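Local coordinates for ARO (armadillo repeats only protein) (Plasmodium falciparum Santa Lucia, PDB 5EWP) that probably serves as an armadillo-repeat scaffold for protein binding in the translocation and attachment of rhoptries to the apical pole of the parasite, at residues Ser13-Arg18 with Cys35-Glu40; Leu17-Ala22 with Gln29-Leu34; Ile58-Ala63 with Leu100-Ala105. All blocks are in the same frame, centred on the assembly; numbering follows the deposited sequence.

Overall arrangement
All three contacts lie towards one end of an elongated, largely helical chain, consistent with an armadillo solenoid. Contacts 1 and 2 share L17 and R18 on helix 14-25, and their centres are about 8 Å apart. Contact 1 joins the start of that helix to the loop after helix 28-34; contact 2 joins its continuation to helix 28-34. Contact 3 follows in the chain and pairs helix 58-70 with helix 100-113, its centre about 12 and 13 Å from those of contacts 1 and 2. R102 of contact 3 reaches back to C35 of contact 1, and S62 meets F19, F31 and L34 of contact 2, consistent with the N-terminal helices packing on as part of one continuous superhelix.

Contact 1 (Ser13-Arg18 with Cys35-Glu40); sequences SNDILR and CSSTCE
An N-capped helix start meets an ST turn here: S13 caps helix 14-25 at the N-terminal end of the armadillo fold, and S37 shapes the loop between helices 28-34 and 58-70. Among the hydrogen bonds, two serine hydroxyls act as acceptors for backbone N-H groups. S13 OG, anti to its own backbone N, takes the N-H of D15 at 2.9 Å between D15 N and S13 OG, along a bent path. In the loop, C39 N donates to S37 OG at 3.1 Å in a much straighter bond, N-H...O 161°, which closes the turn. The buried S37 OG spends its own proton across the contact on D15 OD2, at 2.7 Å. It reaches that oxygen from above the carboxylate plane, 32° out of it, so one hydroxyl both accepts and donates and ties the turn to the first turn of the helix.

Charge comes in on the other carboxylate oxygen. D15 OD1 forms a long, weak ion pair with R18 NH1 at 3.5 Å; the same arginine also has E30 as a salt-bridge partner. D15 thus divides its oxygens, OD2 to the loop and OD1 back along its own helix. Its negative charge near the helix N-terminus would probably be favoured by the helix dipole.

Packing falls mainly to C39, whose backbone is also hydrogen-bonded to I58. Its side chain points toward the helix and the thiol lies anti to the backbone N (chi1 -179°), which sets SG against both S13 and I16. The CB atoms of D15 and C39 face each other at 4.1 Å. I16 lays its CG1 branch against the sulphur at 3.9 Å, and S13 OG comes to 3.5 Å from C39 SG.

Contact 2 (Leu17-Ala22 with Gln29-Leu34); sequences LRFDKA and QEFVNL
Helices 14-25 and 28-34 form an antiparallel helical hairpin, the axes of the two segments 9.5 Å apart at closest approach and at 150°, at the N-terminal end of the solenoid. R18 comes first, its chain bent at chi3. NE donates to E30 OE2 at a very short 2.3 Å, with E30 OE2 almost in the guanidinium plane although the carboxylate plane is turned 66° from it; NH2 adds a weak bond to the same oxygen. L34 CD2 lies 3.6 Å above the centre of the guanidinium, and a water accepts from R18 NH1 and donates to N33 O, bridging the arginine to the second helix backbone. F19 follows, its ring anti to the backbone N. The edge of F31 is directed toward the face of F19 in an offset edge-to-face pair, ring centroids 5.5 Å apart and planes at 61°. L34 CD1 packs on F19 N at 3.6 Å, and L61, S62 and Q65 of helix 58-70 touch the F19 side chain. A22, one helical turn beyond R18, completes the buried end. Its methyl touches E30 CG and makes a CH-pi contact, with A22 CB over the face of F31, 3.9 Å from the ring centroid.

Contact 3 (Ile58-Ala63 with Leu100-Ala105); sequences IGALSA and LDRVHA
A60 sets its methyl against the carboxylate of D101, with A60 CB 3.2 Å from D101 OD2. The carboxylate gets there because D101 CG takes the crowded position between backbone N and carbonyl carbon (chi1 53°), while D101 OD1 is held in a salt bridge to K56. The same methyl also meets the aliphatic start of R102, with A60 CB 4.1 Å from R102 CG. R102 then runs extended from CG to NE to the N-terminal turn of helix 58-70, bringing NH2 to 3.7 Å from G59 CA, where no side chain stands in the way. A60 N lies over one face of its guanidinium. In the loop before helix 58-70, its NH1 bonds to C35 O and NH2 weakly to S37 O. Helices 58-70 and 100-113 pack nearly parallel, 18° between the axes of the two segments and 8.8 Å at closest approach, as stacked helices do in armadillo-type solenoids. The close spacing goes with small residues, G59, A60, A63 and A105; A60 CA and R102 CA are 5.0 Å apart. A63 also touches F91 and L94 of helix 87-95. A105 CB sits 3.9 Å from A60 O and meets A63 CB tip to tip at 3.8 Å.

Contact 1 (Ser13-Arg18 with Cys35-Glu40)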
ATOM      1  N   SER A  13      -6.736 -25.853 -18.942  1.00 30.26           N
ATOM      2  CA  SER A  13      -5.431 -25.238 -19.085  1.00 36.69           C
ATOM      3  C   SER A  13      -4.449 -25.740 -18.039  1.00 29.41           C
ATOM      4  O   SER A  13      -4.818 -25.984 -16.892  1.00 31.76           O
ATOM      5  CB  SER A  13      -5.546 -23.719 -18.978  1.00 47.10           C
ATOM      6  OG  SER A  13      -4.297 -23.142 -18.605  1.00 51.48           O
ATOM      7  N   ASN A  14      -3.194 -25.890 -18.451  1.00 26.52           N
ATOM      8  CA  ASN A  14      -2.124 -26.254 -17.547  1.00 32.44           C
ATOM      9  C   ASN A  14      -2.076 -25.293 -16.365  1.00 23.95           C
ATOM     10  O   ASN A  14      -1.833 -25.707 -15.234  1.00 26.11           O
ATOM     11  CB  ASN A  14      -0.777 -26.233 -18.268  1.00 42.49           C
ATOM     12  CG  ASN A  14       0.328 -26.859 -17.450  1.00 47.26           C
ATOM     13  OD1 ASN A  14       0.152 -27.929 -16.871  1.00 51.42           O
ATOM     14  ND2 ASN A  14       1.463 -26.178 -17.370  1.00 38.15           N
ATOM     15  N   ASP A  15      -2.307 -24.012 -16.640  1.00 27.49           N
ATOM     16  CA  ASP A  15      -2.204 -22.988 -15.591  1.00 24.79           C
ATOM     17  C   ASP A  15      -3.279 -23.184 -14.522  1.00 24.37           C
ATOM     18  O   ASP A  15      -3.043 -22.937 -13.333  1.00 24.11           O
ATOM     19  CB  ASP A  15      -2.298 -21.583 -16.191  1.00 23.88           C
ATOM     20  CG  ASP A  15      -1.051 -21.199 -16.951  1.00 33.53           C
ATOM     21  OD1 ASP A  15      -0.106 -22.010 -16.973  1.00 40.47           O
ATOM     22  OD2 ASP A  15      -0.999 -20.078 -17.497  1.00 32.21           O
ATOM     23  N   ILE A  16      -4.459 -23.631 -14.942  1.00 24.66           N
ATOM     24  CA  ILE A  16      -5.525 -23.909 -13.991  1.00 24.76           C
ATOM     25  C   ILE A  16      -5.158 -25.109 -13.125  1.00 23.71           C
ATOM     26  O   ILE A  16      -5.386 -25.105 -11.919  1.00 22.99           O
ATOM     27  CB  ILE A  16      -6.873 -24.152 -14.701  1.00 26.79           C
ATOM     28  CG1 ILE A  16      -7.380 -22.839 -15.305  1.00 25.99           C
ATOM     29  CG2 ILE A  16      -7.899 -24.738 -13.728  1.00 25.77           C
ATOM     30  CD1 ILE A  16      -8.701 -22.968 -16.044  1.00 32.04           C
ATOM     31  N   LEU A  17      -4.568 -26.132 -13.734  1.00 26.36           N
ATOM     32  CA  LEU A  17      -4.139 -27.285 -12.959  1.00 27.39           C
ATOM     33  C   LEU A  17      -3.016 -26.916 -11.996  1.00 21.41           C
ATOM     34  O   LEU A  17      -3.022 -27.353 -10.848  1.00 22.39           O
ATOM     35  CB  LEU A  17      -3.699 -28.408 -13.884  1.00 30.21           C
ATOM     36  CG  LEU A  17      -4.888 -28.939 -14.679  1.00 36.50           C
ATOM     37  CD1 LEU A  17      -4.452 -30.071 -15.527  1.00 44.61           C
ATOM     38  CD2 LEU A  17      -5.981 -29.393 -13.729  1.00 37.77           C
ATOM     39  N   ARG A  18      -2.067 -26.115 -12.477  1.00 20.83           N
ATOM     40  CA  ARG A  18      -0.961 -25.641 -11.646  1.00 24.56           C
ATOM     41  C   ARG A  18      -1.491 -24.834 -10.480  1.00 23.38           C
ATOM     42  O   ARG A  18      -1.036 -25.001  -9.355  1.00 22.33           O
ATOM     43  CB  ARG A  18       0.021 -24.812 -12.474  1.00 26.74           C
ATOM     44  CG  ARG A  18       0.919 -25.657 -13.366  1.00 32.62           C
ATOM     45  CD  ARG A  18       1.784 -24.807 -14.293  1.00 32.40           C
ATOM     46  NE  ARG A  18       2.675 -23.900 -13.573  1.00 41.44           N
ATOM     47  CZ  ARG A  18       3.214 -22.804 -14.101  1.00 43.66           C
ATOM     48  NH1 ARG A  18       2.949 -22.472 -15.358  1.00 45.83           N
ATOM     49  NH2 ARG A  18       4.015 -22.038 -13.370  1.00 38.44           N
ATOM     50  N   CYS A  35       1.804 -15.823 -11.347  1.00 18.22           N
ATOM     51  CA  CYS A  35       1.309 -14.450 -11.426  1.00 15.68           C
ATOM     52  C   CYS A  35       1.318 -13.908 -12.858  1.00 20.37           C
ATOM     53  O   CYS A  35       0.516 -13.038 -13.203  1.00 19.85           O
ATOM     54  CB  CYS A  35       2.120 -13.523 -10.523  1.00 16.64           C
ATOM     55  SG  CYS A  35       1.753 -13.678  -8.773  1.00 19.73           S
ATOM     56  N   SER A  36       2.210 -14.426 -13.699  1.00 19.45           N
ATOM     57  CA  SER A  36       2.274 -13.964 -15.087  1.00 27.46           C
ATOM     58  C   SER A  36       1.187 -14.595 -15.978  1.00 23.37           C
ATOM     59  O   SER A  36       1.003 -14.182 -17.121  1.00 27.13           O
ATOM     60  CB  SER A  36       3.661 -14.249 -15.679  1.00 30.51           C
ATOM     61  OG  SER A  36       3.943 -15.636 -15.683  1.00 34.76           O
ATOM     62  N   SER A  37       0.475 -15.594 -15.463  1.00 19.35           N
ATOM     63  CA  SER A  37      -0.526 -16.280 -16.269  1.00 25.90           C
ATOM     64  C   SER A  37      -1.633 -15.340 -16.714  1.00 27.40           C
ATOM     65  O   SER A  37      -2.172 -14.590 -15.910  1.00 21.68           O
ATOM     66  CB  SER A  37      -1.150 -17.451 -15.511  1.00 21.10           C
ATOM     67  OG  SER A  37      -2.178 -18.014 -16.312  1.00 23.91           O
ATOM     68  N   THR A  38      -1.954 -15.378 -18.004  1.00 25.05           N
ATOM     69  CA  THR A  38      -3.061 -14.607 -18.556  1.00 32.71           C
ATOM     70  C   THR A  38      -4.283 -15.493 -18.808  1.00 27.27           C
ATOM     71  O   THR A  38      -5.245 -15.075 -19.452  1.00 24.78           O
ATOM     72  CB  THR A  38      -2.651 -13.904 -19.868  1.00 34.00           C
ATOM     73  OG1 THR A  38      -2.343 -14.889 -20.859  1.00 30.48           O
ATOM     74  CG2 THR A  38      -1.427 -13.032 -19.626  1.00 34.49           C
ATOM     75  N   CYS A  39      -4.242 -16.722 -18.294  1.00 22.88           N
ATOM     76  CA  CYS A  39      -5.353 -17.655 -18.456  1.00 24.55           C
ATOM     77  C   CYS A  39      -6.630 -17.102 -17.803  1.00 22.49           C
ATOM     78  O   CYS A  39      -6.652 -16.846 -16.599  1.00 21.83           O
ATOM     79  CB  CYS A  39      -4.973 -19.017 -17.857  1.00 22.53           C
ATOM     80  SG  CYS A  39      -6.219 -20.266 -18.012  1.00 29.71           S
ATOM     81  N   GLU A  40      -7.676 -16.881 -18.599  1.00 19.58           N
ATOM     82  CA  GLU A  40      -8.916 -16.294 -18.091  1.00 18.41           C
ATOM     83  C   GLU A  40      -9.613 -17.260 -17.143  1.00 29.40           C
ATOM     84  O   GLU A  40      -9.550 -18.475 -17.330  1.00 24.50           O
ATOM     85  CB  GLU A  40      -9.843 -15.896 -19.253  1.00 21.89           C
ATOM     86  CG  GLU A  40      -9.308 -14.695 -20.039  1.00 26.12           C
ATOM     87  CD  GLU A  40     -10.212 -14.253 -21.186  1.00 31.42           C
ATOM     88  OE1 GLU A  40     -11.279 -14.873 -21.384  1.00 27.89           O
ATOM     89  OE2 GLU A  40      -9.839 -13.277 -21.883  1.00 33.30           O
TER

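Contact 2 (Leu17-Ala22 with Gln29-Leu34)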
ATOM      1  N   LEU A  17      -4.568 -26.132 -13.734  1.00 26.36           N
ATOM      2  CA  LEU A  17      -4.139 -27.285 -12.959  1.00 27.39           C
ATOM      3  C   LEU A  17      -3.016 -26.916 -11.996  1.00 21.41           C
ATOM      4  O   LEU A  17      -3.022 -27.353 -10.848  1.00 22.39           O
ATOM      5  CB  LEU A  17      -3.699 -28.408 -13.884  1.00 30.21           C
ATOM      6  CG  LEU A  17      -4.888 -28.939 -14.679  1.00 36.50           C
ATOM      7  CD1 LEU A  17      -4.452 -30.071 -15.527  1.00 44.61           C
ATOM      8  CD2 LEU A  17      -5.981 -29.393 -13.729  1.00 37.77           C
ATOM      9  N   ARG A  18      -2.067 -26.115 -12.477  1.00 20.83           N
ATOM     10  CA  ARG A  18      -0.961 -25.641 -11.646  1.00 24.56           C
ATOM     11  C   ARG A  18      -1.491 -24.834 -10.480  1.00 23.38           C
ATOM     12  O   ARG A  18      -1.036 -25.001  -9.355  1.00 22.33           O
ATOM     13  CB  ARG A  18       0.021 -24.812 -12.474  1.00 26.74           C
ATOM     14  CG  ARG A  18       0.919 -25.657 -13.366  1.00 32.62           C
ATOM     15  CD  ARG A  18       1.784 -24.807 -14.293  1.00 32.40           C
ATOM     16  NE  ARG A  18       2.675 -23.900 -13.573  1.00 41.44           N
ATOM     17  CZ  ARG A  18       3.214 -22.804 -14.101  1.00 43.66           C
ATOM     18  NH1 ARG A  18       2.949 -22.472 -15.358  1.00 45.83           N
ATOM     19  NH2 ARG A  18       4.015 -22.038 -13.370  1.00 38.44           N
ATOM     20  N   PHE A  19      -2.477 -23.978 -10.743  1.00 21.89           N
ATOM     21  CA  PHE A  19      -3.088 -23.198  -9.677  1.00 23.46           C
ATOM     22  C   PHE A  19      -3.743 -24.087  -8.620  1.00 22.62           C
ATOM     23  O   PHE A  19      -3.552 -23.884  -7.418  1.00 22.28           O
ATOM     24  CB  PHE A  19      -4.135 -22.211 -10.218  1.00 19.00           C
ATOM     25  CG  PHE A  19      -4.769 -21.387  -9.134  1.00 25.30           C
ATOM     26  CD1 PHE A  19      -4.189 -20.189  -8.731  1.00 19.74           C
ATOM     27  CD2 PHE A  19      -5.909 -21.841  -8.469  1.00 22.68           C
ATOM     28  CE1 PHE A  19      -4.752 -19.428  -7.703  1.00 16.44           C
ATOM     29  CE2 PHE A  19      -6.466 -21.106  -7.444  1.00 23.91           C
ATOM     30  CZ  PHE A  19      -5.878 -19.899  -7.046  1.00 23.24           C
ATOM     31  N   ASP A  20      -4.545 -25.053  -9.063  1.00 24.34           N
ATOM     32  CA  ASP A  20      -5.265 -25.906  -8.118  1.00 24.79           C
ATOM     33  C   ASP A  20      -4.319 -26.693  -7.234  1.00 23.68           C
ATOM     34  O   ASP A  20      -4.565 -26.861  -6.041  1.00 29.31           O
ATOM     35  CB  ASP A  20      -6.206 -26.861  -8.861  1.00 21.45           C
ATOM     36  CG  ASP A  20      -7.388 -26.141  -9.465  1.00 28.29           C
ATOM     37  OD1 ASP A  20      -7.654 -24.991  -9.043  1.00 26.99           O
ATOM     38  OD2 ASP A  20      -8.063 -26.723 -10.347  1.00 28.48           O
ATOM     39  N   LYS A  21      -3.224 -27.161  -7.816  1.00 23.30           N
ATOM     40  CA  LYS A  21      -2.241 -27.909  -7.045  1.00 25.21           C
ATOM     41  C   LYS A  21      -1.499 -26.987  -6.080  1.00 27.64           C
ATOM     42  O   LYS A  21      -1.287 -27.334  -4.915  1.00 26.56           O
ATOM     43  CB  LYS A  21      -1.263 -28.627  -7.974  1.00 29.93           C
ATOM     44  CG  LYS A  21      -0.269 -29.535  -7.245  1.00 32.56           C
ATOM     45  CD  LYS A  21       0.628 -30.264  -8.222  1.00 39.29           C
ATOM     46  CE  LYS A  21       1.601 -31.192  -7.508  1.00 46.71           C
ATOM     47  NZ  LYS A  21       2.603 -30.433  -6.709  1.00 48.31           N
ATOM     48  N   ALA A  22      -1.105 -25.810  -6.558  1.00 25.00           N
ATOM     49  CA  ALA A  22      -0.436 -24.846  -5.694  1.00 22.11           C
ATOM     50  C   ALA A  22      -1.328 -24.470  -4.507  1.00 29.95           C
ATOM     51  O   ALA A  22      -0.843 -24.302  -3.388  1.00 28.84           O
ATOM     52  CB  ALA A  22      -0.032 -23.612  -6.485  1.00 19.83           C
ATOM     53  N   GLN A  29       6.194 -20.622  -4.260  1.00 19.78           N
ATOM     54  CA  GLN A  29       6.967 -20.392  -5.479  1.00 19.26           C
ATOM     55  C   GLN A  29       6.122 -20.573  -6.732  1.00 19.22           C
ATOM     56  O   GLN A  29       6.268 -19.828  -7.711  1.00 19.78           O
ATOM     57  CB  GLN A  29       8.181 -21.319  -5.555  1.00 23.09           C
ATOM     58  CG  GLN A  29       9.089 -21.026  -6.748  1.00 23.39           C
ATOM     59  CD  GLN A  29       9.730 -19.651  -6.669  1.00 29.15           C
ATOM     60  OE1 GLN A  29      10.661 -19.430  -5.890  1.00 26.86           O
ATOM     61  NE2 GLN A  29       9.236 -18.719  -7.467  1.00 23.54           N
ATOM     62  N   GLU A  30       5.242 -21.564  -6.710  1.00 16.71           N
ATOM     63  CA  GLU A  30       4.406 -21.801  -7.892  1.00 19.94           C
ATOM     64  C   GLU A  30       3.397 -20.660  -8.090  1.00 18.12           C
ATOM     65  O   GLU A  30       3.170 -20.208  -9.216  1.00 17.95           O
ATOM     66  CB  GLU A  30       3.686 -23.142  -7.774  1.00 25.60           C
ATOM     67  CG  GLU A  30       2.946 -23.578  -9.009  1.00 38.48           C
ATOM     68  CD  GLU A  30       3.838 -23.841 -10.208  1.00 46.84           C
ATOM     69  OE1 GLU A  30       5.072 -23.951 -10.053  1.00 41.96           O
ATOM     70  OE2 GLU A  30       3.285 -23.970 -11.316  1.00 54.63           O
ATOM     71  N   PHE A  31       2.813 -20.181  -6.996  1.00 17.30           N
ATOM     72  CA  PHE A  31       1.944 -19.002  -7.072  1.00 19.86           C
ATOM     73  C   PHE A  31       2.696 -17.805  -7.668  1.00 19.41           C
ATOM     74  O   PHE A  31       2.169 -17.104  -8.509  1.00 16.22           O
ATOM     75  CB  PHE A  31       1.387 -18.633  -5.692  1.00 17.46           C
ATOM     76  CG  PHE A  31       0.174 -19.441  -5.272  1.00 21.56           C
ATOM     77  CD1 PHE A  31      -0.859 -19.689  -6.164  1.00 21.99           C
ATOM     78  CD2 PHE A  31       0.071 -19.940  -3.979  1.00 19.92           C
ATOM     79  CE1 PHE A  31      -1.975 -20.419  -5.771  1.00 23.73           C
ATOM     80  CE2 PHE A  31      -1.036 -20.679  -3.581  1.00 29.40           C
ATOM     81  CZ  PHE A  31      -2.066 -20.913  -4.481  1.00 21.82           C
ATOM     82  N   VAL A  32       3.929 -17.554  -7.226  1.00 16.12           N
ATOM     83  CA  VAL A  32       4.690 -16.457  -7.814  1.00 16.33           C
ATOM     84  C   VAL A  32       4.907 -16.655  -9.324  1.00 20.50           C
ATOM     85  O   VAL A  32       4.729 -15.722 -10.110  1.00 18.62           O
ATOM     86  CB  VAL A  32       6.039 -16.280  -7.079  1.00 15.38           C
ATOM     87  CG1 VAL A  32       6.913 -15.248  -7.779  1.00 18.67           C
ATOM     88  CG2 VAL A  32       5.757 -15.827  -5.666  1.00 16.91           C
ATOM     89  N   ASN A  33       5.261 -17.875  -9.728  1.00 19.00           N
ATOM     90  CA  ASN A  33       5.456 -18.185 -11.141  1.00 19.47           C
ATOM     91  C   ASN A  33       4.180 -18.013 -11.932  1.00 17.99           C
ATOM     92  O   ASN A  33       4.215 -17.664 -13.116  1.00 22.39           O
ATOM     93  CB  ASN A  33       5.967 -19.618 -11.323  1.00 25.87           C
ATOM     94  CG  ASN A  33       7.333 -19.827 -10.724  1.00 31.42           C
ATOM     95  OD1 ASN A  33       8.110 -18.883 -10.597  1.00 26.54           O
ATOM     96  ND2 ASN A  33       7.637 -21.067 -10.359  1.00 36.65           N
ATOM     97  N   LEU A  34       3.055 -18.277 -11.270  1.00 16.20           N
ATOM     98  CA  LEU A  34       1.737 -18.210 -11.918  1.00 17.08           C
ATOM     99  C   LEU A  34       1.192 -16.781 -12.042  1.00 14.96           C
ATOM    100  O   LEU A  34       0.229 -16.546 -12.769  1.00 16.98           O
ATOM    101  CB  LEU A  34       0.750 -19.080 -11.144  1.00 18.83           C
ATOM    102  CG  LEU A  34       0.851 -20.584 -11.378  1.00 18.18           C
ATOM    103  CD1 LEU A  34      -0.071 -21.274 -10.415  1.00 22.79           C
ATOM    104  CD2 LEU A  34       0.475 -20.920 -12.833  1.00 23.29           C
TER
HETATM  105  O   HOH W   1       3.632 -19.639 -15.150  1.00 43.54           O

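Contact 3 (Ile58-Ala63 with Leu100-Ala105)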
ATOM      1  N   ILE A  58      -5.811 -16.293 -13.947  1.00 20.65           N
ATOM      2  CA  ILE A  58      -5.061 -17.080 -12.977  1.00 18.12           C
ATOM      3  C   ILE A  58      -3.935 -16.230 -12.367  1.00 19.21           C
ATOM      4  O   ILE A  58      -3.614 -16.359 -11.183  1.00 17.59           O
ATOM      5  CB  ILE A  58      -4.494 -18.360 -13.631  1.00 19.43           C
ATOM      6  CG1 ILE A  58      -5.623 -19.354 -13.886  1.00 22.99           C
ATOM      7  CG2 ILE A  58      -3.431 -19.008 -12.764  1.00 14.65           C
ATOM      8  CD1 ILE A  58      -6.257 -19.872 -12.617  1.00 24.37           C
ATOM      9  N   GLY A  59      -3.359 -15.345 -13.173  1.00 19.23           N
ATOM     10  CA  GLY A  59      -2.308 -14.450 -12.697  1.00 17.71           C
ATOM     11  C   GLY A  59      -2.755 -13.578 -11.534  1.00 19.45           C
ATOM     12  O   GLY A  59      -2.108 -13.529 -10.487  1.00 16.89           O
ATOM     13  N   ALA A  60      -3.876 -12.883 -11.700  1.00 16.76           N
ATOM     14  CA  ALA A  60      -4.385 -12.053 -10.615  1.00 16.18           C
ATOM     15  C   ALA A  60      -4.861 -12.897  -9.426  1.00 19.93           C
ATOM     16  O   ALA A  60      -4.746 -12.483  -8.273  1.00 17.12           O
ATOM     17  CB  ALA A  60      -5.505 -11.166 -11.113  1.00 18.52           C
ATOM     18  N   LEU A  61      -5.404 -14.074  -9.710  1.00 14.86           N
ATOM     19  CA  LEU A  61      -5.873 -14.956  -8.653  1.00 12.36           C
ATOM     20  C   LEU A  61      -4.711 -15.474  -7.797  1.00 14.36           C
ATOM     21  O   LEU A  61      -4.827 -15.631  -6.580  1.00 14.10           O
ATOM     22  CB  LEU A  61      -6.632 -16.120  -9.264  1.00 17.47           C
ATOM     23  CG  LEU A  61      -7.373 -17.026  -8.285  1.00 17.97           C
ATOM     24  CD1 LEU A  61      -8.414 -16.253  -7.493  1.00 22.11           C
ATOM     25  CD2 LEU A  61      -8.003 -18.161  -9.075  1.00 18.39           C
ATOM     26  N   SER A  62      -3.586 -15.739  -8.455  1.00 15.34           N
ATOM     27  CA  SER A  62      -2.389 -16.224  -7.776  1.00 16.18           C
ATOM     28  C   SER A  62      -1.817 -15.127  -6.885  1.00 14.91           C
ATOM     29  O   SER A  62      -1.434 -15.381  -5.746  1.00 16.50           O
ATOM     30  CB  SER A  62      -1.360 -16.688  -8.802  1.00 14.52           C
ATOM     31  OG  SER A  62      -1.842 -17.818  -9.530  1.00 18.42           O
ATOM     32  N   ALA A  63      -1.781 -13.903  -7.401  1.00 15.48           N
ATOM     33  CA  ALA A  63      -1.362 -12.750  -6.607  1.00 13.37           C
ATOM     34  C   ALA A  63      -2.268 -12.608  -5.380  1.00 12.57           C
ATOM     35  O   ALA A  63      -1.799 -12.288  -4.286  1.00 14.88           O
ATOM     36  CB  ALA A  63      -1.378 -11.476  -7.451  1.00 15.95           C
ATOM     37  N   LEU A 100      -7.167  -3.729 -13.801  1.00 16.87           N
ATOM     38  CA  LEU A 100      -7.391  -3.227 -12.454  1.00 17.81           C
ATOM     39  C   LEU A 100      -7.174  -4.316 -11.400  1.00 14.71           C
ATOM     40  O   LEU A 100      -6.612  -4.038 -10.335  1.00 15.54           O
ATOM     41  CB  LEU A 100      -8.804  -2.644 -12.379  1.00 23.80           C
ATOM     42  CG  LEU A 100      -9.138  -1.395 -11.580  1.00 37.00           C
ATOM     43  CD1 LEU A 100      -8.047  -0.357 -11.728  1.00 29.47           C
ATOM     44  CD2 LEU A 100     -10.438  -0.844 -12.140  1.00 29.71           C
ATOM     45  N   ASP A 101      -7.570  -5.556 -11.706  1.00 15.88           N
ATOM     46  CA  ASP A 101      -7.455  -6.631 -10.718  1.00 15.94           C
ATOM     47  C   ASP A 101      -5.996  -7.011 -10.455  1.00 17.31           C
ATOM     48  O   ASP A 101      -5.651  -7.392  -9.348  1.00 13.87           O
ATOM     49  CB  ASP A 101      -8.260  -7.870 -11.142  1.00 18.18           C
ATOM     50  CG  ASP A 101      -7.927  -8.351 -12.544  1.00 17.62           C
ATOM     51  OD1 ASP A 101      -7.875  -7.524 -13.476  1.00 21.98           O
ATOM     52  OD2 ASP A 101      -7.734  -9.576 -12.705  1.00 18.84           O
ATOM     53  N   ARG A 102      -5.143  -6.871 -11.462  1.00 14.81           N
ATOM     54  CA  ARG A 102      -3.720  -7.156 -11.293  1.00 16.49           C
ATOM     55  C   ARG A 102      -3.056  -6.114 -10.413  1.00 15.87           C
ATOM     56  O   ARG A 102      -2.261  -6.440  -9.509  1.00 15.59           O
ATOM     57  CB  ARG A 102      -3.021  -7.225 -12.667  1.00 16.01           C
ATOM     58  CG  ARG A 102      -3.203  -8.575 -13.335  1.00 18.88           C
ATOM     59  CD  ARG A 102      -2.520  -8.679 -14.704  1.00 20.90           C
ATOM     60  NE  ARG A 102      -2.794  -9.996 -15.243  1.00 25.67           N
ATOM     61  CZ  ARG A 102      -1.947 -11.020 -15.196  1.00 28.67           C
ATOM     62  NH1 ARG A 102      -0.727 -10.862 -14.698  1.00 27.84           N
ATOM     63  NH2 ARG A 102      -2.311 -12.201 -15.685  1.00 32.33           N
ATOM     64  N   VAL A 103      -3.367  -4.851 -10.676  1.00 14.30           N
ATOM     65  CA  VAL A 103      -2.790  -3.778  -9.872  1.00 13.08           C
ATOM     66  C   VAL A 103      -3.282  -3.907  -8.437  1.00 15.29           C
ATOM     67  O   VAL A 103      -2.495  -3.865  -7.499  1.00 10.89           O
ATOM     68  CB  VAL A 103      -3.142  -2.396 -10.399  1.00 12.90           C
ATOM     69  CG1 VAL A 103      -2.549  -1.322  -9.454  1.00 13.35           C
ATOM     70  CG2 VAL A 103      -2.614  -2.228 -11.820  1.00 17.31           C
ATOM     71  N   HIS A 104      -4.596  -4.074  -8.264  1.00 14.50           N
ATOM     72  CA  HIS A 104      -5.138  -4.144  -6.908  1.00 15.97           C
ATOM     73  C   HIS A 104      -4.555  -5.295  -6.109  1.00 14.30           C
ATOM     74  O   HIS A 104      -4.209  -5.127  -4.948  1.00 12.19           O
ATOM     75  CB  HIS A 104      -6.653  -4.267  -6.948  1.00 15.32           C
ATOM     76  CG  HIS A 104      -7.345  -3.010  -7.363  1.00 15.84           C
ATOM     77  ND1 HIS A 104      -8.707  -2.948  -7.576  1.00 16.93           N
ATOM     78  CD2 HIS A 104      -6.874  -1.758  -7.565  1.00 14.67           C
ATOM     79  CE1 HIS A 104      -9.037  -1.719  -7.928  1.00 17.59           C
ATOM     80  NE2 HIS A 104      -7.944  -0.972  -7.916  1.00 15.43           N
ATOM     81  N   ALA A 105      -4.449  -6.462  -6.732  1.00 13.01           N
ATOM     82  CA  ALA A 105      -3.926  -7.631  -6.041  1.00 14.14           C
ATOM     83  C   ALA A 105      -2.479  -7.399  -5.613  1.00 12.49           C
ATOM     84  O   ALA A 105      -2.087  -7.780  -4.511  1.00 13.92           O
ATOM     85  CB  ALA A 105      -4.035  -8.874  -6.931  1.00 14.43           C
TER